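Nitrilotriacetate monooxygenase component B (Bacillus cereus ATCC 14579, PDB 3BPK) probably binds FMN and works as a flavin reductase-like NAD(P)H-dependent oxidoreductase, the flavoredoxin-family partner of a monooxygenase system. Local coordinates at residues B[24-29]-B[186-191]; B[29-34]-B[84-89]; B[45-50]-B[62-67]; B[88-93]-B[180-185]; B[142-147]-B[155-160]. All coordinates share one frame; numbering follows the deposited sequence.

Contact 1: residues B[24-29]-B[186-191]; sequences SIIPRP and SRLAGH
A first torsion that sets CG anti to the carbonyl carbon (chi1 -63°) and a bend at chi3 (-58°) bring the end of the Arg-28 side chain up to residues 186-191. Arg-187 instead carries CG anti to its backbone N (chi1 -171°), and the two arginines run side by side in the same direction, with Arg-28 NH2 3.5 Å from Arg-187 CG. Carbonyl oxygens from both segments hold the Arg-28 guanidinium. Its NH1 donates to Ile-25 O at 2.9 Å, with the acceptor practically in the guanidinium plane. Its NH2 donates to Leu-188 O at 3.0 Å, a more bent bond whose acceptor is tilted out of that plane. Arg-187 O lies over one face. Further bonds, from NE to Ser-48 OG and from NH1 to Thr-22 O, help fix the rotation of the group. The tip of Arg-187 leads away from this like charge, and its NH2 donates to Gly-190 O at 3.1 Å. CD2 of Leu-188 reaches CB of Ile-26 at 3.9 Å and also touches Pro-27, which follows a cis peptide bond. Leu-188 packs on Gln-199 and Arg-28 on Asn-51 of the second subunit, so the contact borders the dimer interface. The backbones meet through Arg-28 N to Arg-187 O (3.1 Å) and Arg-187 N to Arg-28 O (2.8 Å), both in the carbonyl planes. This reciprocal exchange defines an antiparallel hydrogen-bonded pair, by which the short strand 186-187 joins strand 28-36 of the sheet in this flavin reductase-like fold.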
# COMPACT_ATOMS: atom_id res chain seq x y z
N SER B 24 -9.01 2.25 -9.00
CA SER B 24 -9.51 3.12 -7.92
C SER B 24 -8.45 3.45 -6.89
O SER B 24 -8.36 4.60 -6.39
CB SER B 24 -10.72 2.47 -7.22
OG SER B 24 -11.79 2.24 -8.13
N ILE B 25 -7.65 2.44 -6.55
CA ILE B 25 -6.67 2.59 -5.46
C ILE B 25 -5.35 2.94 -6.16
O ILE B 25 -4.53 2.09 -6.51
CB ILE B 25 -6.60 1.35 -4.55
CG1 ILE B 25 -7.98 1.12 -3.89
CG2 ILE B 25 -5.45 1.51 -3.50
CD1 ILE B 25 -8.09 -0.26 -3.18
N ILE B 26 -5.23 4.24 -6.43
CA ILE B 26 -4.11 4.78 -7.20
C ILE B 26 -3.71 6.12 -6.60
O ILE B 26 -4.52 6.76 -5.91
CB ILE B 26 -4.49 4.99 -8.68
CG1 ILE B 26 -5.75 5.88 -8.80
CG2 ILE B 26 -4.70 3.65 -9.41
CD1 ILE B 26 -5.91 6.53 -10.21
N PRO B 27 -2.45 6.55 -6.80
CA PRO B 27 -1.35 5.79 -7.44
C PRO B 27 -0.79 4.82 -6.41
O PRO B 27 -0.94 5.04 -5.19
CB PRO B 27 -0.31 6.89 -7.74
CG PRO B 27 -0.51 7.85 -6.60
CD PRO B 27 -2.00 7.87 -6.33
N ARG B 28 -0.16 3.73 -6.87
CA ARG B 28 0.43 2.76 -5.92
C ARG B 28 1.97 2.75 -6.03
O ARG B 28 2.50 2.69 -7.13
CB ARG B 28 -0.06 1.33 -6.20
CG ARG B 28 -1.58 1.23 -5.98
CD ARG B 28 -2.08 -0.20 -6.19
NE ARG B 28 -1.80 -0.79 -7.50
CZ ARG B 28 -2.47 -0.46 -8.63
NH1 ARG B 28 -3.45 0.45 -8.60
NH2 ARG B 28 -2.17 -1.05 -9.79
N PRO B 29 2.66 2.79 -4.90
CA PRO B 29 4.13 2.72 -4.97
C PRO B 29 4.53 1.31 -5.39
O PRO B 29 3.82 0.35 -5.08
CB PRO B 29 4.57 3.03 -3.54
CG PRO B 29 3.42 2.60 -2.68
CD PRO B 29 2.16 2.88 -3.51
N SER B 186 5.02 5.17 -9.86
CA SER B 186 3.87 4.49 -9.28
C SER B 186 3.07 3.80 -10.36
O SER B 186 3.21 4.10 -11.54
CB SER B 186 3.00 5.48 -8.51
OG SER B 186 2.65 6.60 -9.33
N ARG B 187 2.23 2.87 -9.93
CA ARG B 187 1.41 2.06 -10.84
C ARG B 187 -0.05 2.54 -10.83
O ARG B 187 -0.62 2.85 -9.78
CB ARG B 187 1.48 0.60 -10.45
CG ARG B 187 0.85 -0.35 -11.44
CD ARG B 187 1.69 -0.70 -12.62
NE ARG B 187 0.93 -1.61 -13.48
CZ ARG B 187 0.91 -2.95 -13.37
NH1 ARG B 187 1.65 -3.58 -12.44
NH2 ARG B 187 0.16 -3.67 -14.21
N LEU B 188 -0.65 2.56 -12.02
CA LEU B 188 -2.08 2.84 -12.12
C LEU B 188 -2.78 1.58 -12.65
O LEU B 188 -2.33 0.46 -12.41
CB LEU B 188 -2.31 4.05 -13.03
CG LEU B 188 -1.51 5.32 -12.70
CD1 LEU B 188 -1.91 6.40 -13.70
CD2 LEU B 188 -1.75 5.82 -11.26
N ALA B 189 -3.87 1.75 -13.40
CA ALA B 189 -4.52 0.58 -13.96
C ALA B 189 -3.87 0.18 -15.28
O ALA B 189 -3.21 1.00 -15.91
CB ALA B 189 -6.02 0.85 -14.13
N GLY B 190 -4.06 -1.06 -15.69
CA GLY B 190 -3.58 -1.52 -17.00
C GLY B 190 -2.07 -1.51 -16.99
O GLY B 190 -1.45 -1.76 -15.97
N HIS B 191 -1.45 -1.18 -18.12
CA HIS B 191 -0.02 -1.05 -18.03
C HIS B 191 0.38 0.42 -17.97
O HIS B 191 1.38 0.81 -18.56
CB HIS B 191 0.70 -1.90 -19.09
CG HIS B 191 0.49 -3.38 -18.89
ND1 HIS B 191 1.07 -4.08 -17.85
CD2 HIS B 191 -0.30 -4.27 -19.55
CE1 HIS B 191 0.68 -5.34 -17.89
NE2 HIS B 191 -0.15 -5.48 -18.92

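Contact 2: residues B[29-34]-B[84-89]; sequences PVAFVT and FVVHIS
Strands 28-36 and 83-88 lie antiparallel in the large sheet of the flavin reductase-like fold; the axes of residues 31-34 and 84-88 approach to 4.6 Å with N-to-C directions 152° apart. Phe-32 with His-87 and Thr-34 with Val-85 form the hydrogen-bonded pairs; Ala-31 with Ile-88 and Val-33 with Val-86 form the non-hydrogen-bonded ones. Phe-32 N donates almost straight to His-87 O, at 3.0 Å. Phe-32 O accepts twice from one residue: from His-87 N in the carbonyl plane, and from ND1 of the same histidine, at 2.8 Å, from above that plane. The imidazole swings back to this oxygen because CG stands beside its own backbone N (chi1 -55°), and the oxygen lies in the ring plane. With ND1 the donor, NE2 accepts from Val-129 N, a pattern consistent with a neutral ring. Thr-34 OG1 meets the imidazole edge at CE1, 3.4 Å away, and is hydrogen-bonded to Pro-127 O. On the other face, CB of Ala-31 touches CG1 of Val-86, and Val-33 CG1 reaches CD1 of Phe-84 at 4.0 Å; Phe-50 of strand 42-54 covers Ala-31 and Val-86. Where the strands part, Ser-89 OG donates to Val-30 O at 2.8 Å from above the carbonyl plane. The direct bond from Ser-89 N to Val-30 O is weak, and a water bridges them, accepting from Ser-89 N and donating to Val-30 O at 2.7 Å.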
# COMPACT_ATOMS: atom_id res chain seq x y z
N PRO B 29 2.66 2.79 -4.90
CA PRO B 29 4.13 2.72 -4.97
C PRO B 29 4.53 1.31 -5.39
O PRO B 29 3.82 0.35 -5.08
CB PRO B 29 4.57 3.03 -3.54
CG PRO B 29 3.42 2.60 -2.68
CD PRO B 29 2.16 2.88 -3.51
N VAL B 30 5.70 1.18 -6.02
CA VAL B 30 6.09 -0.11 -6.59
C VAL B 30 7.35 -0.64 -5.91
O VAL B 30 8.42 0.01 -5.99
CB VAL B 30 6.32 0.02 -8.15
CG1 VAL B 30 6.74 -1.30 -8.80
CG2 VAL B 30 5.04 0.52 -8.85
N ALA B 31 7.21 -1.78 -5.24
CA ALA B 31 8.36 -2.43 -4.60
C ALA B 31 9.07 -3.29 -5.65
O ALA B 31 8.45 -4.17 -6.26
CB ALA B 31 7.91 -3.32 -3.43
N PHE B 32 10.38 -3.08 -5.83
CA PHE B 32 11.14 -3.99 -6.68
C PHE B 32 11.85 -4.93 -5.72
O PHE B 32 12.69 -4.48 -4.92
CB PHE B 32 12.13 -3.25 -7.55
CG PHE B 32 12.93 -4.15 -8.39
CD1 PHE B 32 12.30 -4.94 -9.36
CD2 PHE B 32 14.34 -4.22 -8.25
CE1 PHE B 32 13.04 -5.82 -10.14
CE2 PHE B 32 15.07 -5.09 -9.03
CZ PHE B 32 14.44 -5.88 -9.99
N VAL B 33 11.46 -6.20 -5.75
CA VAL B 33 11.85 -7.13 -4.67
C VAL B 33 12.78 -8.21 -5.19
O VAL B 33 12.43 -8.91 -6.17
CB VAL B 33 10.62 -7.83 -4.06
CG1 VAL B 33 11.03 -8.82 -2.94
CG2 VAL B 33 9.64 -6.80 -3.47
N THR B 34 13.95 -8.36 -4.54
CA THR B 34 14.88 -9.46 -4.89
C THR B 34 14.84 -10.52 -3.80
O THR B 34 14.62 -10.23 -2.61
CB THR B 34 16.34 -9.00 -5.12
OG1 THR B 34 16.82 -8.28 -3.98
CG2 THR B 34 16.41 -8.14 -6.36
N PHE B 84 14.70 -10.90 2.21
CA PHE B 84 14.49 -10.37 0.85
C PHE B 84 14.86 -8.91 0.86
O PHE B 84 14.97 -8.30 1.94
CB PHE B 84 13.02 -10.59 0.37
CG PHE B 84 11.95 -10.03 1.29
CD1 PHE B 84 11.35 -8.78 1.01
CD2 PHE B 84 11.51 -10.75 2.42
CE1 PHE B 84 10.33 -8.27 1.85
CE2 PHE B 84 10.49 -10.24 3.24
CZ PHE B 84 9.91 -9.02 2.96
N VAL B 85 15.11 -8.34 -0.32
CA VAL B 85 15.42 -6.90 -0.36
C VAL B 85 14.30 -6.15 -1.09
O VAL B 85 13.88 -6.58 -2.19
CB VAL B 85 16.78 -6.63 -1.08
CG1 VAL B 85 17.13 -5.11 -1.10
CG2 VAL B 85 17.94 -7.39 -0.39
N VAL B 86 13.87 -5.02 -0.52
CA VAL B 86 12.84 -4.19 -1.14
C VAL B 86 13.50 -2.91 -1.64
O VAL B 86 14.11 -2.18 -0.83
CB VAL B 86 11.72 -3.85 -0.14
CG1 VAL B 86 10.72 -2.87 -0.82
CG2 VAL B 86 11.01 -5.13 0.31
N HIS B 87 13.38 -2.65 -2.94
CA HIS B 87 13.97 -1.45 -3.52
C HIS B 87 12.85 -0.49 -3.89
O HIS B 87 11.78 -0.91 -4.38
CB HIS B 87 14.73 -1.78 -4.82
CG HIS B 87 15.78 -2.84 -4.65
ND1 HIS B 87 15.46 -4.18 -4.58
CD2 HIS B 87 17.14 -2.77 -4.59
CE1 HIS B 87 16.58 -4.89 -4.46
NE2 HIS B 87 17.61 -4.05 -4.44
N ILE B 88 13.11 0.79 -3.69
CA ILE B 88 12.19 1.82 -4.21
C ILE B 88 12.41 1.93 -5.73
O ILE B 88 13.55 1.96 -6.23
CB ILE B 88 12.49 3.19 -3.57
CG1 ILE B 88 12.29 3.11 -2.04
CG2 ILE B 88 11.63 4.31 -4.19
CD1 ILE B 88 10.93 2.57 -1.62
N SER B 89 11.30 1.93 -6.46
CA SER B 89 11.33 2.05 -7.93
C SER B 89 11.31 3.51 -8.33
O SER B 89 10.49 4.30 -7.84
CB SER B 89 10.11 1.33 -8.56
OG SER B 89 10.09 -0.03 -8.21
O HOH W 1 8.97 2.32 -4.73

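Contact 3: residues B[45-50]-B[62-67]; sequences APYSYF and VSVQRK
CG1 of Val-62 presses against CB of Tyr-47 at 3.5 Å, the closest apolar approach in this part of the beta hairpin formed by strands 42-54 and 59-65. Val-64 comes over one face of the Tyr-47 ring: its CG2 makes a CH-pi contact 4.2 Å from the centroid and 17° off the normal, while CG1 touches CE1. The second methyl of Val-62, CG2, turns to CD1 of Phe-50, 3.9 Å away. Ser-63 CB sits at the edge of the Tyr-49 ring, and Gln-65 NE2 comes obliquely to within 3.5 Å of Tyr-49 CE2; both NE2 and Ser-63 OG are hydrogen-bonded to Val-53 O of the second subunit. Tyr-47 OH is anchored by Thr-74 OG1. Behind these side chains, Phe-50 and Val-62 form an antiparallel non-hydrogen-bonded pair, and Ser-63 N donates to Tyr-49 O at 2.9 Å in the carbonyl plane. An inverse gamma turn centred on Tyr-49, with a weak bond from Phe-50 N to Ser-48 O, lies where the strands diverge: the axes of 45-47 and 62-65 come no closer than 8.4 Å, at 115°. A water bridges the two backbones, accepting from Tyr-49 N at 2.9 Å and donating to Ser-63 O at 3.2 Å.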
# COMPACT_ATOMS: atom_id res chain seq x y z
N ALA B 45 11.36 -9.00 -9.06
CA ALA B 45 10.07 -8.65 -9.68
C ALA B 45 9.46 -7.45 -9.00
O ALA B 45 9.74 -7.20 -7.84
CB ALA B 45 9.13 -9.82 -9.62
N PRO B 46 8.64 -6.67 -9.74
CA PRO B 46 7.95 -5.53 -9.18
C PRO B 46 6.58 -5.92 -8.63
O PRO B 46 5.87 -6.75 -9.24
CB PRO B 46 7.77 -4.60 -10.40
CG PRO B 46 7.66 -5.56 -11.55
CD PRO B 46 8.47 -6.76 -11.21
N TYR B 47 6.20 -5.26 -7.53
CA TYR B 47 4.90 -5.48 -6.86
C TYR B 47 4.33 -4.14 -6.44
O TYR B 47 4.96 -3.45 -5.62
CB TYR B 47 5.09 -6.35 -5.59
CG TYR B 47 5.61 -7.72 -5.96
CD1 TYR B 47 4.74 -8.71 -6.44
CD2 TYR B 47 6.99 -8.01 -5.94
CE1 TYR B 47 5.20 -9.96 -6.83
CE2 TYR B 47 7.46 -9.27 -6.34
CZ TYR B 47 6.57 -10.23 -6.78
OH TYR B 47 7.04 -11.46 -7.21
N SER B 48 3.15 -3.76 -6.97
CA SER B 48 2.57 -2.49 -6.58
C SER B 48 1.65 -2.58 -5.36
O SER B 48 1.15 -1.54 -4.89
CB SER B 48 1.83 -1.84 -7.75
OG SER B 48 0.57 -2.48 -7.97
N TYR B 49 1.42 -3.81 -4.84
CA TYR B 49 0.57 -3.94 -3.63
C TYR B 49 1.51 -3.85 -2.44
O TYR B 49 1.78 -4.82 -1.73
CB TYR B 49 -0.25 -5.23 -3.60
CG TYR B 49 -1.24 -5.43 -4.72
CD1 TYR B 49 -1.41 -4.51 -5.77
CD2 TYR B 49 -1.97 -6.61 -4.75
CE1 TYR B 49 -2.29 -4.78 -6.81
CE2 TYR B 49 -2.87 -6.86 -5.78
CZ TYR B 49 -3.04 -5.95 -6.78
OH TYR B 49 -3.94 -6.19 -7.82
N PHE B 50 2.01 -2.63 -2.23
CA PHE B 50 3.16 -2.35 -1.36
C PHE B 50 2.83 -1.14 -0.47
O PHE B 50 2.32 -0.11 -0.94
CB PHE B 50 4.30 -1.93 -2.31
CG PHE B 50 5.55 -1.38 -1.65
CD1 PHE B 50 6.11 -1.96 -0.51
CD2 PHE B 50 6.22 -0.32 -2.28
CE1 PHE B 50 7.33 -1.46 0.01
CE2 PHE B 50 7.42 0.16 -1.79
CZ PHE B 50 7.98 -0.41 -0.66
N VAL B 62 4.15 -6.42 1.35
CA VAL B 62 4.06 -6.61 -0.10
C VAL B 62 3.13 -7.80 -0.30
O VAL B 62 3.38 -8.88 0.25
CB VAL B 62 5.43 -6.96 -0.71
CG1 VAL B 62 5.30 -7.16 -2.22
CG2 VAL B 62 6.44 -5.86 -0.44
N SER B 63 2.04 -7.60 -1.04
CA SER B 63 1.13 -8.72 -1.30
C SER B 63 1.50 -9.38 -2.63
O SER B 63 1.48 -8.71 -3.68
CB SER B 63 -0.32 -8.25 -1.28
OG SER B 63 -1.17 -9.37 -1.42
N VAL B 64 1.90 -10.64 -2.56
CA VAL B 64 2.39 -11.37 -3.75
C VAL B 64 1.31 -12.40 -4.14
O VAL B 64 0.94 -13.26 -3.33
CB VAL B 64 3.72 -12.10 -3.44
CG1 VAL B 64 4.23 -12.88 -4.68
CG2 VAL B 64 4.77 -11.06 -3.01
N GLN B 65 0.81 -12.30 -5.36
CA GLN B 65 -0.31 -13.19 -5.75
C GLN B 65 0.20 -14.61 -5.95
O GLN B 65 1.35 -14.81 -6.35
CB GLN B 65 -0.98 -12.68 -7.04
CG GLN B 65 -1.54 -11.24 -6.91
CD GLN B 65 -2.42 -11.05 -5.64
OE1 GLN B 65 -3.46 -11.74 -5.46
NE2 GLN B 65 -2.03 -10.11 -4.78
N ARG B 66 -0.68 -15.59 -5.72
CA ARG B 66 -0.37 -17.00 -6.00
C ARG B 66 -0.80 -17.31 -7.43
O ARG B 66 -1.49 -16.50 -8.06
CB ARG B 66 -1.07 -17.91 -5.01
CG ARG B 66 -0.54 -17.80 -3.59
CD ARG B 66 -0.76 -19.07 -2.86
NE ARG B 66 -0.34 -19.00 -1.49
CZ ARG B 66 -0.40 -20.00 -0.61
NH1 ARG B 66 -0.86 -21.20 -0.97
NH2 ARG B 66 0.00 -19.79 0.64
N LYS B 67 -0.34 -18.44 -7.94
CA LYS B 67 -0.82 -18.94 -9.23
C LYS B 67 -1.54 -20.25 -8.97
O LYS B 67 -0.96 -21.24 -8.53
CB LYS B 67 0.31 -19.09 -10.25
CG LYS B 67 0.83 -17.76 -10.79
CD LYS B 67 1.32 -17.88 -12.23
CE LYS B 67 2.06 -16.63 -12.70
NZ LYS B 67 1.16 -15.49 -13.08
O HOH W 2 1.77 -6.51 -5.92

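Contact 4: residues B[88-93]-B[180-185]; sequences ISDESY and EGLKPI
Glu-91 lays its extended side chain obliquely across Lys-183, its CG 3.7 Å from Ile-185 CG2 and its carboxylate over the lysine's CB and CD. The side-chain ends diverge: Lys-183 NZ turns back to donate to Glu-180 O, with a weak salt bridge to Glu-180 OE2. This is a loop-to-loop junction, joining the link between strand 83-88 and helix 94-100 to the exit from helix 179-182, where Lys-183 takes positive phi. Two backbone bonds flank Asp-90 and Pro-184. Glu-91 N donates to Lys-183 O at 2.9 Å, nearly along the C=O axis, whereas Ile-185 N reaches Ser-89 O at 3.0 Å from above the carbonyl plane. Ile-185 CG1 meets CB of Ser-89, and the side chains of Ile-88 and Leu-182 cross at about a right angle, Ile-88 CG2 touching Leu-182 CD2 at 4.0 Å. Pro-184 packs on Ile-26 of the second subunit. Asp-90 forms an Asx turn: OD1 accepts Ser-92 N on its anti lone pair at 2.7 Å and Ser-92 OG on its syn lone pair at 2.5 Å. OD2 is hydrogen-bonded to Asn-133 ND2, and a water donates to Leu-182 O at 2.8 Å and more weakly to Asp-90 OD2.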
# COMPACT_ATOMS: atom_id res chain seq x y z
N ILE B 88 13.11 0.79 -3.69
CA ILE B 88 12.19 1.82 -4.21
C ILE B 88 12.41 1.93 -5.73
O ILE B 88 13.55 1.96 -6.23
CB ILE B 88 12.49 3.19 -3.57
CG1 ILE B 88 12.29 3.11 -2.04
CG2 ILE B 88 11.63 4.31 -4.19
CD1 ILE B 88 10.93 2.57 -1.62
N SER B 89 11.30 1.93 -6.46
CA SER B 89 11.33 2.05 -7.93
C SER B 89 11.31 3.51 -8.33
O SER B 89 10.49 4.30 -7.84
CB SER B 89 10.11 1.33 -8.56
OG SER B 89 10.09 -0.03 -8.21
N ASP B 90 12.18 3.85 -9.26
CA ASP B 90 12.29 5.24 -9.68
C ASP B 90 12.57 5.39 -11.18
O ASP B 90 12.85 4.39 -11.88
CB ASP B 90 13.29 6.03 -8.80
CG ASP B 90 14.73 5.65 -9.05
OD1 ASP B 90 15.13 5.51 -10.24
OD2 ASP B 90 15.48 5.53 -8.05
N GLU B 91 12.45 6.62 -11.68
CA GLU B 91 12.57 6.85 -13.13
C GLU B 91 13.93 6.40 -13.69
O GLU B 91 14.01 6.04 -14.88
CB GLU B 91 12.34 8.32 -13.45
CG GLU B 91 10.91 8.80 -13.18
CD GLU B 91 10.66 10.25 -13.60
OE1 GLU B 91 11.31 10.72 -14.58
OE2 GLU B 91 9.83 10.92 -12.95
N SER B 92 14.97 6.36 -12.84
CA SER B 92 16.34 6.06 -13.36
C SER B 92 16.50 4.61 -13.77
O SER B 92 17.43 4.27 -14.50
CB SER B 92 17.42 6.43 -12.35
OG SER B 92 17.45 5.57 -11.21
N TYR B 93 15.64 3.71 -13.29
CA TYR B 93 15.80 2.29 -13.66
C TYR B 93 14.47 1.57 -13.90
O TYR B 93 14.45 0.35 -14.00
CB TYR B 93 16.75 1.53 -12.70
CG TYR B 93 16.21 1.14 -11.34
CD1 TYR B 93 16.11 -0.21 -10.98
CD2 TYR B 93 15.84 2.11 -10.41
CE1 TYR B 93 15.64 -0.60 -9.75
CE2 TYR B 93 15.33 1.72 -9.13
CZ TYR B 93 15.25 0.36 -8.83
OH TYR B 93 14.76 -0.07 -7.61
N GLU B 180 11.60 14.99 -5.05
CA GLU B 180 11.84 15.34 -6.45
C GLU B 180 13.18 14.84 -6.97
O GLU B 180 13.33 14.60 -8.17
CB GLU B 180 11.69 16.84 -6.72
CG GLU B 180 10.37 17.22 -7.42
CD GLU B 180 10.11 16.45 -8.74
OE1 GLU B 180 8.99 15.93 -8.90
OE2 GLU B 180 11.04 16.35 -9.59
N GLY B 181 14.16 14.64 -6.09
CA GLY B 181 15.41 14.01 -6.51
C GLY B 181 15.26 12.51 -6.71
O GLY B 181 15.88 11.93 -7.59
N LEU B 182 14.40 11.89 -5.90
CA LEU B 182 14.13 10.45 -6.01
C LEU B 182 13.42 10.08 -7.32
O LEU B 182 13.76 9.07 -7.94
CB LEU B 182 13.29 10.01 -4.82
CG LEU B 182 12.89 8.52 -4.78
CD1 LEU B 182 14.11 7.53 -4.78
CD2 LEU B 182 11.96 8.25 -3.58
N LYS B 183 12.41 10.87 -7.70
CA LYS B 183 11.61 10.58 -8.90
C LYS B 183 10.99 9.17 -8.83
O LYS B 183 11.15 8.32 -9.72
CB LYS B 183 12.40 10.78 -10.19
CG LYS B 183 12.86 12.21 -10.35
CD LYS B 183 13.54 12.44 -11.67
CE LYS B 183 13.44 13.92 -12.08
NZ LYS B 183 13.86 14.89 -10.99
N PRO B 184 10.24 8.93 -7.76
CA PRO B 184 9.64 7.60 -7.61
C PRO B 184 8.62 7.36 -8.71
O PRO B 184 8.01 8.32 -9.23
CB PRO B 184 8.95 7.70 -6.25
CG PRO B 184 8.55 9.20 -6.14
CD PRO B 184 9.81 9.87 -6.71
N ILE B 185 8.44 6.09 -9.10
CA ILE B 185 7.37 5.76 -10.04
C ILE B 185 6.23 5.00 -9.34
O ILE B 185 6.45 4.31 -8.32
CB ILE B 185 7.87 5.01 -11.30
CG1 ILE B 185 8.48 3.68 -10.94
CG2 ILE B 185 8.85 5.88 -12.14
CD1 ILE B 185 7.50 2.56 -11.08
O HOH W 3 16.47 8.27 -7.72
O HOH W 4 8.68 10.61 -10.52

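Contact 5: residues B[142-147]-B[155-160]; sequences RAIPLG and CDLLIG
Ile-144 O takes one hydrogen bond and one CA-H...O contact from residues 155-160: Leu-157 N donates at 2.8 Å through a nearly straight N-H (173°), approaching from above the carbonyl plane, and Asp-156 CA comes to 3.4 Å. Leu-157 O returns the bond to Ile-144 N. Ile-159 N points nearly down the C=O axis of Arg-142, 2.8 Å from its oxygen, while the reverse bond from Arg-142 N is weak. Leu-146 and Cys-155 close the far end with a reciprocal pair of bonds. These residues lie on a beta hairpin of strands 134-146 and 155-168; the axes of 142-146 and 155-160 run antiparallel at 156°. One face carries an apolar row: Leu-146 CD1 meets Leu-157 CD2 at 4.0 Å, Ile-144 CD1 touches Ile-159 CG1 at 3.9 Å, the side chains crossing obliquely, and the aliphatic CG of Arg-142 lies alongside Ile-159. Ile-144 of the second subunit packs on Ile-144 here, placing this face at the dimer interface. Cys-155 SG touches Leu-146 CB. On the other face, Ala-143 CB rests on Leu-158 CD2 at 3.7 Å. Asp-156 OD1 lies 3.8 Å from Pro-145 CG, and OD2 forms a salt bridge with Arg-66 NE.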
# COMPACT_ATOMS: atom_id res chain seq x y z
N ARG B 142 6.36 -12.19 8.93
CA ARG B 142 5.33 -13.22 8.72
C ARG B 142 4.87 -13.19 7.27
O ARG B 142 4.99 -12.17 6.59
CB ARG B 142 4.16 -13.12 9.72
CG ARG B 142 3.29 -11.93 9.53
CD ARG B 142 2.08 -11.99 10.50
NE ARG B 142 2.43 -11.74 11.91
CZ ARG B 142 1.59 -12.01 12.92
NH1 ARG B 142 0.42 -12.59 12.66
NH2 ARG B 142 1.95 -11.75 14.18
N ALA B 143 4.37 -14.33 6.79
CA ALA B 143 3.73 -14.40 5.49
C ALA B 143 2.29 -14.82 5.80
O ALA B 143 2.08 -15.79 6.53
CB ALA B 143 4.43 -15.41 4.58
N ILE B 144 1.32 -14.06 5.30
CA ILE B 144 -0.08 -14.27 5.64
C ILE B 144 -0.85 -14.71 4.37
O ILE B 144 -1.08 -13.90 3.48
CB ILE B 144 -0.74 -12.97 6.23
CG1 ILE B 144 0.16 -12.34 7.32
CG2 ILE B 144 -2.14 -13.34 6.78
CD1 ILE B 144 -0.21 -10.88 7.63
N PRO B 145 -1.24 -16.00 4.27
CA PRO B 145 -2.00 -16.40 3.08
C PRO B 145 -3.38 -15.77 3.19
O PRO B 145 -3.99 -15.79 4.29
CB PRO B 145 -2.09 -17.95 3.22
CG PRO B 145 -1.03 -18.30 4.19
CD PRO B 145 -0.92 -17.14 5.15
N LEU B 146 -3.87 -15.20 2.10
CA LEU B 146 -5.19 -14.50 2.13
C LEU B 146 -5.98 -14.71 0.85
O LEU B 146 -5.43 -15.00 -0.20
CB LEU B 146 -5.01 -12.99 2.36
CG LEU B 146 -4.50 -12.52 3.75
CD1 LEU B 146 -4.16 -11.04 3.71
CD2 LEU B 146 -5.54 -12.80 4.85
N GLY B 147 -7.31 -14.56 0.97
CA GLY B 147 -8.18 -14.59 -0.20
C GLY B 147 -8.32 -16.00 -0.80
O GLY B 147 -7.90 -17.00 -0.19
N CYS B 155 -3.27 -15.11 -2.44
CA CYS B 155 -2.01 -14.34 -2.29
C CYS B 155 -1.35 -14.62 -0.97
O CYS B 155 -1.93 -15.29 -0.12
CB CYS B 155 -2.31 -12.83 -2.38
SG CYS B 155 -3.18 -12.19 -0.93
N ASP B 156 -0.12 -14.13 -0.80
CA ASP B 156 0.55 -14.13 0.50
C ASP B 156 0.96 -12.71 0.75
O ASP B 156 1.67 -12.11 -0.08
CB ASP B 156 1.78 -15.03 0.47
CG ASP B 156 1.39 -16.49 0.25
OD1 ASP B 156 1.01 -17.12 1.25
OD2 ASP B 156 1.37 -16.90 -0.94
N LEU B 157 0.51 -12.20 1.88
CA LEU B 157 0.89 -10.85 2.28
C LEU B 157 2.17 -10.98 3.11
O LEU B 157 2.14 -11.57 4.21
CB LEU B 157 -0.24 -10.21 3.09
CG LEU B 157 -0.04 -8.76 3.48
CD1 LEU B 157 0.14 -7.86 2.30
CD2 LEU B 157 -1.26 -8.29 4.30
N LEU B 158 3.28 -10.48 2.57
CA LEU B 158 4.59 -10.61 3.23
C LEU B 158 4.78 -9.39 4.09
O LEU B 158 4.72 -8.27 3.59
CB LEU B 158 5.71 -10.67 2.20
CG LEU B 158 5.54 -11.82 1.16
CD1 LEU B 158 6.76 -11.78 0.21
CD2 LEU B 158 5.34 -13.23 1.79
N ILE B 159 5.04 -9.62 5.38
CA ILE B 159 5.37 -8.53 6.30
C ILE B 159 6.88 -8.57 6.53
O ILE B 159 7.40 -9.58 7.04
CB ILE B 159 4.64 -8.67 7.67
CG1 ILE B 159 3.11 -8.80 7.47
CG2 ILE B 159 4.97 -7.49 8.57
CD1 ILE B 159 2.47 -7.66 6.65
N GLY B 160 7.59 -7.52 6.11
CA GLY B 160 9.05 -7.52 6.20
C GLY B 160 9.47 -6.51 7.24
O GLY B 160 8.86 -5.43 7.36

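Contacts 1, 2, 3 and 5 all lie on one curled antiparallel sheet, and contact 4 continues from it into the loops, sharing Ile-88 and Ser-89 with contact 2. Strand 28-36 serves contacts 1 and 2, which share Pro-29; its neighbour, strand 42-54, brings in contact 3, whose centre is about 10 Å from those of contacts 2 and 5. Strand 59-65 then pairs with 155-168, leading to contact 5. Along the chain contact 1 encloses the others, contact 3 falls within contact 2, and contact 5 within contact 4. Contacts 4 and 5 lie on opposite sides of the chain's centre, centres about 26 Å apart. All five touch the second subunit, so the dimer interface runs along parts of the same fold.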